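Local coordinates for putative type VI secretion protein (Escherichia coli, PDB 4HH5) that probably binds and hydrolyses ATP as a ClpA/ClpB-family ATPase of type VI secretion, represented in this chain by its mainly helical N-terminal domain, at residues Ala27-Thr32 and Leu44-Glu49; Gly59-Trp64 and Gln146-Leu151; Asp67-Ser72 and Trp135-Leu140; Lys99-Val104 and Glu111-Val116. All coordinates share one frame; numbering follows the deposited sequence.

Contact 1 (Ala27-Thr32 and Leu44-Glu49)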
# COMPACT_ATOMS: atom_id res chain seq x y z
N ALA A 27 -11.59 -1.36 0.28
CA ALA A 27 -12.86 -0.63 0.32
C ALA A 27 -14.02 -1.62 0.53
O ALA A 27 -14.92 -1.33 1.33
CB ALA A 27 -13.08 0.16 -0.96
N SER A 28 -13.98 -2.79 -0.15
CA SER A 28 -14.99 -3.85 -0.00
C SER A 28 -14.98 -4.43 1.41
O SER A 28 -16.04 -4.61 2.00
CB SER A 28 -14.79 -4.96 -1.03
OG SER A 28 -15.05 -4.47 -2.34
N LEU A 29 -13.77 -4.67 1.96
CA LEU A 29 -13.60 -5.20 3.32
C LEU A 29 -14.16 -4.22 4.36
O LEU A 29 -14.89 -4.65 5.26
CB LEU A 29 -12.13 -5.56 3.57
CG LEU A 29 -11.67 -5.83 5.02
CD1 LEU A 29 -12.19 -7.18 5.53
CD2 LEU A 29 -10.16 -5.79 5.11
N CYS A 30 -13.89 -2.91 4.19
CA CYS A 30 -14.42 -1.85 5.06
C CYS A 30 -15.94 -1.83 5.05
O CYS A 30 -16.54 -1.67 6.11
CB CYS A 30 -13.85 -0.50 4.65
SG CYS A 30 -12.16 -0.21 5.19
N GLN A 31 -16.54 -1.99 3.85
CA GLN A 31 -18.00 -2.02 3.65
C GLN A 31 -18.62 -3.19 4.40
O GLN A 31 -19.60 -2.97 5.12
CB GLN A 31 -18.35 -2.06 2.16
CG GLN A 31 -19.74 -1.53 1.84
CD GLN A 31 -19.98 -1.30 0.37
OE1 GLN A 31 -20.99 -1.73 -0.19
NE2 GLN A 31 -19.07 -0.59 -0.29
N THR A 32 -18.04 -4.42 4.28
CA THR A 32 -18.54 -5.62 4.98
C THR A 32 -18.51 -5.47 6.50
O THR A 32 -19.28 -6.14 7.19
CB THR A 32 -17.79 -6.91 4.58
OG1 THR A 32 -16.45 -6.85 5.05
CG2 THR A 32 -17.85 -7.21 3.08
N LEU A 44 -2.68 -2.67 2.94
CA LEU A 44 -1.55 -3.61 3.08
C LEU A 44 -2.03 -5.05 3.23
O LEU A 44 -1.45 -5.95 2.63
CB LEU A 44 -0.61 -3.23 4.24
CG LEU A 44 0.23 -1.95 4.04
CD1 LEU A 44 0.72 -1.41 5.37
CD2 LEU A 44 1.41 -2.18 3.10
N LEU A 45 -3.13 -5.26 3.99
CA LEU A 45 -3.73 -6.58 4.17
C LEU A 45 -4.10 -7.16 2.80
O LEU A 45 -3.73 -8.29 2.50
CB LEU A 45 -4.98 -6.45 5.07
CG LEU A 45 -5.69 -7.74 5.48
CD1 LEU A 45 -6.18 -7.64 6.89
CD2 LEU A 45 -6.90 -8.01 4.60
N LYS A 46 -4.81 -6.37 1.98
CA LYS A 46 -5.25 -6.79 0.65
C LYS A 46 -4.11 -6.93 -0.34
O LYS A 46 -4.17 -7.83 -1.18
CB LYS A 46 -6.38 -5.91 0.12
CG LYS A 46 -7.70 -6.17 0.84
CD LYS A 46 -8.36 -7.47 0.35
CE LYS A 46 -9.42 -7.96 1.30
NZ LYS A 46 -9.95 -9.28 0.88
N LEU A 47 -3.06 -6.10 -0.20
CA LEU A 47 -1.87 -6.25 -1.05
C LEU A 47 -1.20 -7.60 -0.77
O LEU A 47 -0.93 -8.36 -1.71
CB LEU A 47 -0.88 -5.09 -0.85
CG LEU A 47 -1.24 -3.74 -1.50
CD1 LEU A 47 -0.44 -2.60 -0.85
CD2 LEU A 47 -0.97 -3.76 -3.01
N LEU A 48 -0.98 -7.92 0.52
CA LEU A 48 -0.37 -9.18 0.94
C LEU A 48 -1.27 -10.37 0.62
O LEU A 48 -0.77 -11.45 0.32
CB LEU A 48 -0.01 -9.17 2.44
CG LEU A 48 1.04 -8.14 2.90
CD1 LEU A 48 1.19 -8.18 4.39
CD2 LEU A 48 2.41 -8.38 2.22
N GLU A 49 -2.61 -10.16 0.63
CA GLU A 49 -3.56 -11.20 0.26
C GLU A 49 -3.43 -11.62 -1.21
O GLU A 49 -3.60 -12.80 -1.54
CB GLU A 49 -4.99 -10.78 0.58
CG GLU A 49 -5.94 -11.96 0.52
CD GLU A 49 -7.26 -11.76 1.23
OE1 GLU A 49 -7.48 -10.65 1.77
OE2 GLU A 49 -8.05 -12.73 1.27

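Contact 2 (Gly59-Trp64 and Gln146-Leu151)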
# COMPACT_ATOMS: atom_id res chain seq x y z
N GLY A 59 9.73 -9.56 0.96
CA GLY A 59 9.55 -10.44 2.11
C GLY A 59 10.28 -11.76 1.94
O GLY A 59 10.95 -12.23 2.86
N ARG A 60 10.18 -12.34 0.73
CA ARG A 60 10.87 -13.58 0.38
C ARG A 60 12.39 -13.36 0.35
O ARG A 60 13.13 -14.14 0.95
CB ARG A 60 10.34 -14.13 -0.96
CG ARG A 60 11.06 -15.40 -1.43
CD ARG A 60 10.36 -16.12 -2.56
NE ARG A 60 10.45 -15.38 -3.82
CZ ARG A 60 9.42 -14.77 -4.40
NH1 ARG A 60 8.21 -14.82 -3.85
NH2 ARG A 60 9.59 -14.12 -5.55
N ARG A 61 12.85 -12.30 -0.33
CA ARG A 61 14.28 -11.99 -0.43
C ARG A 61 14.95 -11.74 0.95
O ARG A 61 16.08 -12.20 1.17
CB ARG A 61 14.50 -10.77 -1.34
CG ARG A 61 15.98 -10.49 -1.59
CD ARG A 61 16.30 -10.68 -3.05
NE ARG A 61 17.70 -11.03 -3.30
CZ ARG A 61 18.71 -10.17 -3.27
NH1 ARG A 61 19.95 -10.58 -3.52
NH2 ARG A 61 18.50 -8.89 -2.97
N TYR A 62 14.28 -10.98 1.82
CA TYR A 62 14.82 -10.59 3.12
C TYR A 62 14.33 -11.43 4.30
O TYR A 62 14.56 -11.07 5.45
CB TYR A 62 14.67 -9.08 3.34
CG TYR A 62 15.50 -8.32 2.34
CD1 TYR A 62 16.89 -8.23 2.47
CD2 TYR A 62 14.93 -7.81 1.18
CE1 TYR A 62 17.67 -7.60 1.51
CE2 TYR A 62 15.71 -7.18 0.21
CZ TYR A 62 17.08 -7.08 0.37
OH TYR A 62 17.85 -6.46 -0.58
N ASP A 63 13.71 -12.57 3.99
CA ASP A 63 13.22 -13.56 4.94
C ASP A 63 12.37 -12.99 6.08
O ASP A 63 12.60 -13.28 7.25
CB ASP A 63 14.37 -14.45 5.45
CG ASP A 63 13.90 -15.80 5.96
OD1 ASP A 63 13.02 -16.41 5.29
OD2 ASP A 63 14.38 -16.23 7.02
N TRP A 64 11.40 -12.16 5.72
CA TRP A 64 10.47 -11.61 6.69
C TRP A 64 9.55 -12.72 7.15
O TRP A 64 9.22 -13.62 6.36
CB TRP A 64 9.61 -10.51 6.06
CG TRP A 64 10.34 -9.28 5.60
CD1 TRP A 64 11.66 -8.98 5.77
CD2 TRP A 64 9.76 -8.17 4.90
NE1 TRP A 64 11.94 -7.76 5.21
CE2 TRP A 64 10.80 -7.25 4.66
CE3 TRP A 64 8.47 -7.90 4.41
CZ2 TRP A 64 10.58 -6.05 3.96
CZ3 TRP A 64 8.27 -6.72 3.70
CH2 TRP A 64 9.31 -5.80 3.51
N GLN A 146 15.16 1.43 -4.39
CA GLN A 146 15.50 1.93 -5.73
C GLN A 146 16.50 0.98 -6.41
O GLN A 146 16.30 0.61 -7.57
CB GLN A 146 16.11 3.32 -5.58
CG GLN A 146 15.88 4.24 -6.75
CD GLN A 146 16.69 5.49 -6.54
OE1 GLN A 146 16.32 6.38 -5.77
NE2 GLN A 146 17.86 5.54 -7.16
N ARG A 147 17.54 0.55 -5.66
CA ARG A 147 18.58 -0.36 -6.14
C ARG A 147 18.02 -1.74 -6.45
O ARG A 147 18.59 -2.43 -7.29
CB ARG A 147 19.71 -0.49 -5.10
CG ARG A 147 20.54 0.79 -4.94
CD ARG A 147 21.35 0.78 -3.65
NE ARG A 147 22.34 -0.30 -3.61
CZ ARG A 147 22.98 -0.70 -2.52
NH1 ARG A 147 22.74 -0.11 -1.35
NH2 ARG A 147 23.86 -1.69 -2.58
N LEU A 148 16.92 -2.14 -5.76
CA LEU A 148 16.24 -3.43 -5.95
C LEU A 148 15.29 -3.51 -7.15
O LEU A 148 14.73 -4.58 -7.40
CB LEU A 148 15.53 -3.86 -4.65
CG LEU A 148 16.47 -4.36 -3.54
CD1 LEU A 148 15.79 -4.29 -2.19
CD2 LEU A 148 16.97 -5.78 -3.83
N SER A 149 15.11 -2.40 -7.90
CA SER A 149 14.24 -2.38 -9.10
C SER A 149 14.50 -3.56 -10.08
O SER A 149 13.53 -4.19 -10.46
CB SER A 149 14.34 -1.04 -9.82
OG SER A 149 14.06 0.04 -8.95
N PRO A 150 15.77 -3.94 -10.45
CA PRO A 150 15.95 -5.10 -11.36
C PRO A 150 15.38 -6.42 -10.82
O PRO A 150 14.87 -7.22 -11.60
CB PRO A 150 17.47 -5.20 -11.52
CG PRO A 150 17.97 -3.85 -11.19
CD PRO A 150 17.07 -3.34 -10.11
N LEU A 151 15.48 -6.65 -9.50
CA LEU A 151 14.96 -7.87 -8.88
C LEU A 151 13.43 -7.86 -8.89
O LEU A 151 12.81 -8.86 -9.24
CB LEU A 151 15.50 -8.03 -7.45
CG LEU A 151 15.00 -9.29 -6.75
CD1 LEU A 151 16.06 -10.37 -6.76
CD2 LEU A 151 14.44 -8.97 -5.39

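Contact 3 (Asp67-Ser72 and Trp135-Leu140)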
# COMPACT_ATOMS: atom_id res chain seq x y z
N ASP A 67 3.90 -14.52 8.14
CA ASP A 67 2.79 -14.98 8.99
C ASP A 67 2.55 -14.01 10.13
O ASP A 67 1.40 -13.68 10.38
CB ASP A 67 3.05 -16.40 9.54
CG ASP A 67 2.77 -17.53 8.57
OD1 ASP A 67 2.76 -17.27 7.34
OD2 ASP A 67 2.58 -18.68 9.03
N ALA A 68 3.63 -13.53 10.79
CA ALA A 68 3.53 -12.57 11.89
C ALA A 68 2.99 -11.22 11.40
O ALA A 68 2.20 -10.59 12.11
CB ALA A 68 4.88 -12.39 12.57
N ILE A 69 3.35 -10.80 10.17
CA ILE A 69 2.85 -9.55 9.58
C ILE A 69 1.34 -9.68 9.34
O ILE A 69 0.59 -8.78 9.70
CB ILE A 69 3.60 -9.13 8.29
CG1 ILE A 69 5.12 -8.95 8.55
CG2 ILE A 69 2.98 -7.85 7.70
CD1 ILE A 69 5.98 -8.84 7.29
N TRP A 70 0.92 -10.81 8.74
CA TRP A 70 -0.49 -11.10 8.46
C TRP A 70 -1.31 -11.11 9.75
O TRP A 70 -2.36 -10.48 9.80
CB TRP A 70 -0.64 -12.45 7.72
CG TRP A 70 -2.07 -12.83 7.46
CD1 TRP A 70 -2.82 -13.73 8.16
CD2 TRP A 70 -2.95 -12.23 6.50
NE1 TRP A 70 -4.11 -13.75 7.66
CE2 TRP A 70 -4.21 -12.84 6.65
CE3 TRP A 70 -2.78 -11.24 5.52
CZ2 TRP A 70 -5.31 -12.49 5.85
CZ3 TRP A 70 -3.86 -10.91 4.71
CH2 TRP A 70 -5.11 -11.53 4.88
N GLN A 71 -0.82 -11.81 10.79
CA GLN A 71 -1.50 -11.90 12.10
C GLN A 71 -1.64 -10.54 12.79
O GLN A 71 -2.67 -10.27 13.39
CB GLN A 71 -0.79 -12.91 13.03
CG GLN A 71 -1.01 -14.38 12.65
CD GLN A 71 -2.45 -14.83 12.75
OE1 GLN A 71 -3.19 -14.48 13.69
NE2 GLN A 71 -2.89 -15.64 11.80
N SER A 72 -0.61 -9.68 12.66
CA SER A 72 -0.62 -8.32 13.23
C SER A 72 -1.70 -7.48 12.56
O SER A 72 -2.40 -6.74 13.24
CB SER A 72 0.75 -7.67 13.05
OG SER A 72 1.74 -8.45 13.72
N TRP A 135 6.78 -3.64 11.48
CA TRP A 135 8.20 -3.27 11.59
C TRP A 135 9.12 -3.78 10.45
O TRP A 135 10.00 -3.01 10.06
CB TRP A 135 8.77 -3.57 13.00
CG TRP A 135 8.88 -5.02 13.31
CD1 TRP A 135 7.99 -5.79 14.01
CD2 TRP A 135 9.95 -5.90 12.93
NE1 TRP A 135 8.43 -7.09 14.07
CE2 TRP A 135 9.62 -7.19 13.40
CE3 TRP A 135 11.13 -5.73 12.18
CZ2 TRP A 135 10.43 -8.31 13.16
CZ3 TRP A 135 11.93 -6.84 11.92
CH2 TRP A 135 11.58 -8.11 12.41
N PRO A 136 8.94 -5.01 9.84
CA PRO A 136 9.85 -5.42 8.74
C PRO A 136 9.81 -4.51 7.51
O PRO A 136 10.81 -4.34 6.83
CB PRO A 136 9.38 -6.84 8.39
CG PRO A 136 8.67 -7.32 9.64
CD PRO A 136 7.97 -6.09 10.13
N LEU A 137 8.63 -3.92 7.24
CA LEU A 137 8.40 -3.00 6.12
C LEU A 137 9.23 -1.71 6.27
O LEU A 137 9.48 -1.03 5.29
CB LEU A 137 6.89 -2.68 6.05
CG LEU A 137 5.97 -3.74 5.39
CD1 LEU A 137 5.74 -4.95 6.29
CD2 LEU A 137 4.63 -3.15 5.03
N LEU A 138 9.66 -1.39 7.50
CA LEU A 138 10.47 -0.19 7.81
C LEU A 138 11.98 -0.45 7.79
O LEU A 138 12.76 0.47 8.06
CB LEU A 138 10.03 0.40 9.17
CG LEU A 138 8.53 0.67 9.37
CD1 LEU A 138 8.25 1.20 10.77
CD2 LEU A 138 7.97 1.63 8.32
N THR A 139 12.41 -1.69 7.49
CA THR A 139 13.83 -2.09 7.50
C THR A 139 14.65 -1.65 6.29
O THR A 139 15.85 -1.46 6.43
CB THR A 139 14.03 -3.57 7.86
OG1 THR A 139 13.45 -4.39 6.84
CG2 THR A 139 13.50 -3.94 9.24
N LEU A 140 14.02 -1.54 5.11
CA LEU A 140 14.72 -1.12 3.90
C LEU A 140 14.56 0.38 3.70
O LEU A 140 13.49 0.91 3.95
CB LEU A 140 14.19 -1.88 2.65
CG LEU A 140 14.29 -3.42 2.67
CD1 LEU A 140 13.31 -4.03 1.70
CD2 LEU A 140 15.71 -3.89 2.38

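Contact 4 (Lys99-Val104 and Glu111-Val116)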
# COMPACT_ATOMS: atom_id res chain seq x y z
N LYS A 99 -0.43 10.16 -2.01
CA LYS A 99 0.21 11.38 -2.50
C LYS A 99 1.73 11.29 -2.39
O LYS A 99 2.43 11.63 -3.35
CB LYS A 99 -0.40 12.57 -1.72
CG LYS A 99 0.39 13.83 -1.55
CD LYS A 99 -0.46 14.85 -0.80
CE LYS A 99 0.35 15.98 -0.22
NZ LYS A 99 -0.51 16.89 0.58
N GLN A 100 2.24 10.80 -1.25
CA GLN A 100 3.68 10.64 -1.06
C GLN A 100 4.28 9.55 -1.93
O GLN A 100 5.39 9.72 -2.44
CB GLN A 100 4.02 10.45 0.42
CG GLN A 100 3.91 11.80 1.16
CD GLN A 100 4.25 11.73 2.61
OE1 GLN A 100 4.13 10.69 3.26
NE2 GLN A 100 4.68 12.87 3.17
N ALA A 101 3.53 8.45 -2.15
CA ALA A 101 3.96 7.35 -3.02
C ALA A 101 4.06 7.84 -4.46
O ALA A 101 4.99 7.47 -5.16
CB ALA A 101 3.00 6.18 -2.92
N TRP A 102 3.11 8.71 -4.89
CA TRP A 102 3.16 9.30 -6.23
C TRP A 102 4.38 10.20 -6.37
O TRP A 102 5.06 10.18 -7.40
CB TRP A 102 1.87 10.09 -6.55
CG TRP A 102 1.99 10.95 -7.79
CD1 TRP A 102 1.78 12.29 -7.87
CD2 TRP A 102 2.42 10.53 -9.10
NE1 TRP A 102 2.02 12.73 -9.15
CE2 TRP A 102 2.43 11.67 -9.92
CE3 TRP A 102 2.83 9.30 -9.65
CZ2 TRP A 102 2.81 11.63 -11.27
CZ3 TRP A 102 3.21 9.25 -10.98
CH2 TRP A 102 3.19 10.40 -11.78
N MET A 103 4.68 10.97 -5.32
CA MET A 103 5.83 11.86 -5.32
C MET A 103 7.13 11.07 -5.39
O MET A 103 8.01 11.45 -6.17
CB MET A 103 5.75 12.88 -4.19
CG MET A 103 4.58 13.86 -4.42
SD MET A 103 4.38 15.20 -3.24
CE MET A 103 3.86 14.32 -1.85
N VAL A 104 7.20 9.91 -4.70
CA VAL A 104 8.34 8.97 -4.75
C VAL A 104 8.51 8.45 -6.19
O VAL A 104 9.61 8.51 -6.75
CB VAL A 104 8.20 7.82 -3.70
CG1 VAL A 104 9.17 6.67 -3.99
CG2 VAL A 104 8.39 8.33 -2.28
N GLU A 111 5.43 6.71 -14.25
CA GLU A 111 4.10 7.25 -14.56
C GLU A 111 3.02 6.58 -13.72
O GLU A 111 1.90 7.10 -13.63
CB GLU A 111 3.75 7.05 -16.05
CG GLU A 111 4.74 7.67 -17.03
CD GLU A 111 4.53 9.14 -17.35
OE1 GLU A 111 3.38 9.54 -17.62
OE2 GLU A 111 5.55 9.88 -17.39
N HIS A 112 3.34 5.41 -13.15
CA HIS A 112 2.42 4.60 -12.35
C HIS A 112 2.94 4.28 -10.96
O HIS A 112 4.15 4.17 -10.75
CB HIS A 112 2.05 3.31 -13.09
CG HIS A 112 1.25 3.57 -14.33
ND1 HIS A 112 1.81 3.48 -15.58
CD2 HIS A 112 -0.04 3.96 -14.45
CE1 HIS A 112 0.86 3.81 -16.43
NE2 HIS A 112 -0.28 4.10 -15.80
N ILE A 113 2.01 4.13 -10.00
CA ILE A 113 2.34 3.81 -8.62
C ILE A 113 2.27 2.30 -8.41
O ILE A 113 1.23 1.69 -8.69
CB ILE A 113 1.43 4.56 -7.61
CG1 ILE A 113 1.35 6.08 -7.92
CG2 ILE A 113 1.87 4.31 -6.16
CD1 ILE A 113 0.21 6.81 -7.17
N ARG A 114 3.35 1.72 -7.87
CA ARG A 114 3.39 0.29 -7.53
C ARG A 114 3.58 0.14 -6.03
O ARG A 114 3.86 1.15 -5.36
CB ARG A 114 4.42 -0.48 -8.37
CG ARG A 114 5.84 0.01 -8.31
CD ARG A 114 6.65 -0.57 -9.45
NE ARG A 114 6.95 -1.99 -9.25
CZ ARG A 114 7.69 -2.71 -10.08
NH1 ARG A 114 8.21 -2.16 -11.17
NH2 ARG A 114 7.93 -3.99 -9.81
N SER A 115 3.42 -1.08 -5.48
CA SER A 115 3.54 -1.25 -4.02
C SER A 115 4.88 -0.86 -3.43
O SER A 115 4.91 -0.38 -2.30
CB SER A 115 3.08 -2.63 -3.55
OG SER A 115 3.92 -3.65 -4.04
N VAL A 116 5.98 -0.98 -4.20
CA VAL A 116 7.30 -0.55 -3.72
C VAL A 116 7.33 0.96 -3.44
O VAL A 116 8.07 1.38 -2.55
CB VAL A 116 8.48 -1.03 -4.62
CG1 VAL A 116 8.55 -0.24 -5.93
CG2 VAL A 116 9.81 -0.95 -3.87

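Contact 1 (Ala27-Thr32 and Leu44-Glu49)
Leu29 and Leu45 meet where helix 17-32 runs past helix 40-50, a small helix-helix contact within the mainly helical Clp N-terminal domain. Their side chains cross at roughly a right angle, each offering one methyl branch: Leu29 CD2 lies 4.0 Å from Leu45 CD2. In Leu29 the branch point CG stands opposite the backbone nitrogen (chi1 166°), which sends the isobutyl group out from its helix toward the other one. Leu45 extends to meet it from a buried position, whereas Leu29 is partly exposed. Leu77 and Trp70, both from helix 66-78, pack on Leu29 and Leu45 respectively, placing a third helix beside the apolar pair.

Lys46 supplies the second point of contact through its aliphatic part, with CE 4.3 Å from Leu29 CB. Its chain turns about CA-CB and CB-CG and then runs extended through CD and CE to the ammonium group. The charge is held within its own helix by a salt bridge to Glu49, one turn further on. On the facing helix, Thr32 OG1 returns to Leu29 O at 2.7 Å. In the Lys46-Glu49 bridge, NZ sits 3.0 Å from OE1 and approaches from above the carboxylate plane, 50° out of it.

Contact 2 (Gly59-Trp64 and Gln146-Leu151)
Gln146 O takes two hydrogen bonds from Ser149, one from OG at 2.7 Å and one from the backbone N, both reaching it from the same face of its plane. The doubly held carbonyl lies in the turn that carries Leu148, and probably helps to set its direction toward Tyr62 and Arg61. The Tyr62 hydroxyl fits between the two methyl branches of Leu148: OH is 3.4 Å from CD1 and equally far from CD2. The two side chains come from opposite directions, and CE2 of the tyrosine ring adds an apolar approach of 3.8 Å to Leu148 CD1.

The contact brings the C-terminal end of helix 54-61 against the junction of helices 142-147 and 149-155, two parts of the Clp N-terminal domain more than eighty residues apart in sequence. Tyr62 is where the chain leaves helical geometry, and Trp64 N closes the turn by bonding to Gly59 O at 2.9 Å. The indole of Trp64 has Gly59 CA over one face, toward the rim.

Arg61 lies across both leucines through different atoms. Its CD packs on Leu151, 3.4 Å from CD2, while NH2 reaches Leu148 CD2 at 3.6 Å. A bend at the second torsion (chi2 115°) takes the guanidinium along this surface, and the chain lays CG over the rim of one Tyr62 ring face, 3.8 Å above the plane. The neighbouring Arg60 bonds through NH2 to Gln155 OE1 on helix 149-155, a polar link between the same two regions at the domain surface.

Contact 3 (Asp67-Ser72 and Trp135-Leu140)
The short 3-10 segment in the loop that joins helices 115-124 and 142-147 rests on helix 66-78 through one isoleucine. Ile69 points its delta methyl into the angle between Pro136 and Leu137: CD1 is 3.9 Å from Pro136 CG and 4.0 Å from Leu137 CD1. Ile69 and Pro136 reach toward each other tip to tip, whereas the leucine side chain slants across the isoleucine. In Ile69 the CG1 branch lies opposite the carbonyl carbon (chi1 -58°), which carries CD1 forward while CG2 takes the position anti to the backbone nitrogen. All three touching residues are buried, and the contact consists of apolar carbon groups.

Within the Clp N-terminal domain this is a helix-to-loop joint, the loop contributing to the hydrophobic interior alongside the helices. Leu44 of helix 40-50, together with Leu119 and Leu122 of helix 115-124, packs on Leu137.

Hydrogen bonds within each segment hold the backbone that presents these groups. Pro136 O accepts from both OG1 and N of Thr139; the hydroxyl, 2.6 Å away, lies in the carbonyl plane on a lone pair. On the helix, Ala68 O is likewise gripped twice by one residue, Ser72, but its N and OG approach from opposite faces of the carbonyl plane. The Ser72 OG bond measures 2.7 Å. Pro136 also turns its CD toward the indole of Trp135, 3.4 Å above one face and displaced toward the rim.

Contact 4 (Lys99-Val104 and Glu111-Val116)
Ile113 fills the tightly packed side of this contact, wedged with both branches against helix 92-107. Its CD1 lies 3.7 Å from Trp102 CB, while CG2 meets the methyl of Ala101, CB, at 3.9 Å. With CG1 opposite the carbonyl carbon (chi1 -49°) and CG2 opposite the nitrogen, the two branches reach different residues of the same helical turn. The Trp102 and Ile113 side chains cross at about a right angle, and CG1 approaches the indole at CE3. Backbone hydrogen bonds between Ile113 and both Arg14 and Asn16 hold the extended chain.

Toward solvent the fit is looser. Trp102 sends the far end of its indole past the exposed Glu111, with CZ3 3.7 Å from Glu111 O, and the backbone N of His112 lies at the ring edge, 4.4 Å from CZ3. The side chains of Glu111 and His112 point away from the helix. Arg14 adds a cation-pi interaction to Trp102.

Arg114, in the N-cap position of helix 115-124, forms salt bridges with Asp54 and Asp153. The whole is a helix-loop-helix connection of the Clp N-terminal domain, in which the returning loop packs on helix 92-107 before the next helix begins.

Overall arrangement
Contact 3 touches both contact 1 and contact 2. Its centre is about 17 Å from that of contact 1 and about 14 Å from that of contact 2. Leu48 CD1 packs 3.8 Å from Ile69 CG2 on one flank, and Trp64 CE3 lies 3.9 Å from Ile69 CD1 on another. Contacts 1 and 2 do not touch, their centres being about 24 Å apart. Contact 4 lies across the chain's centre from contacts 1 and 3, yet meets contact 1 where Leu47 CD2 comes 4.2 Å from Ser115 CB. In sequence, contact 4 is nested inside the loop closed by contact 3, itself nested inside that closed by contact 2.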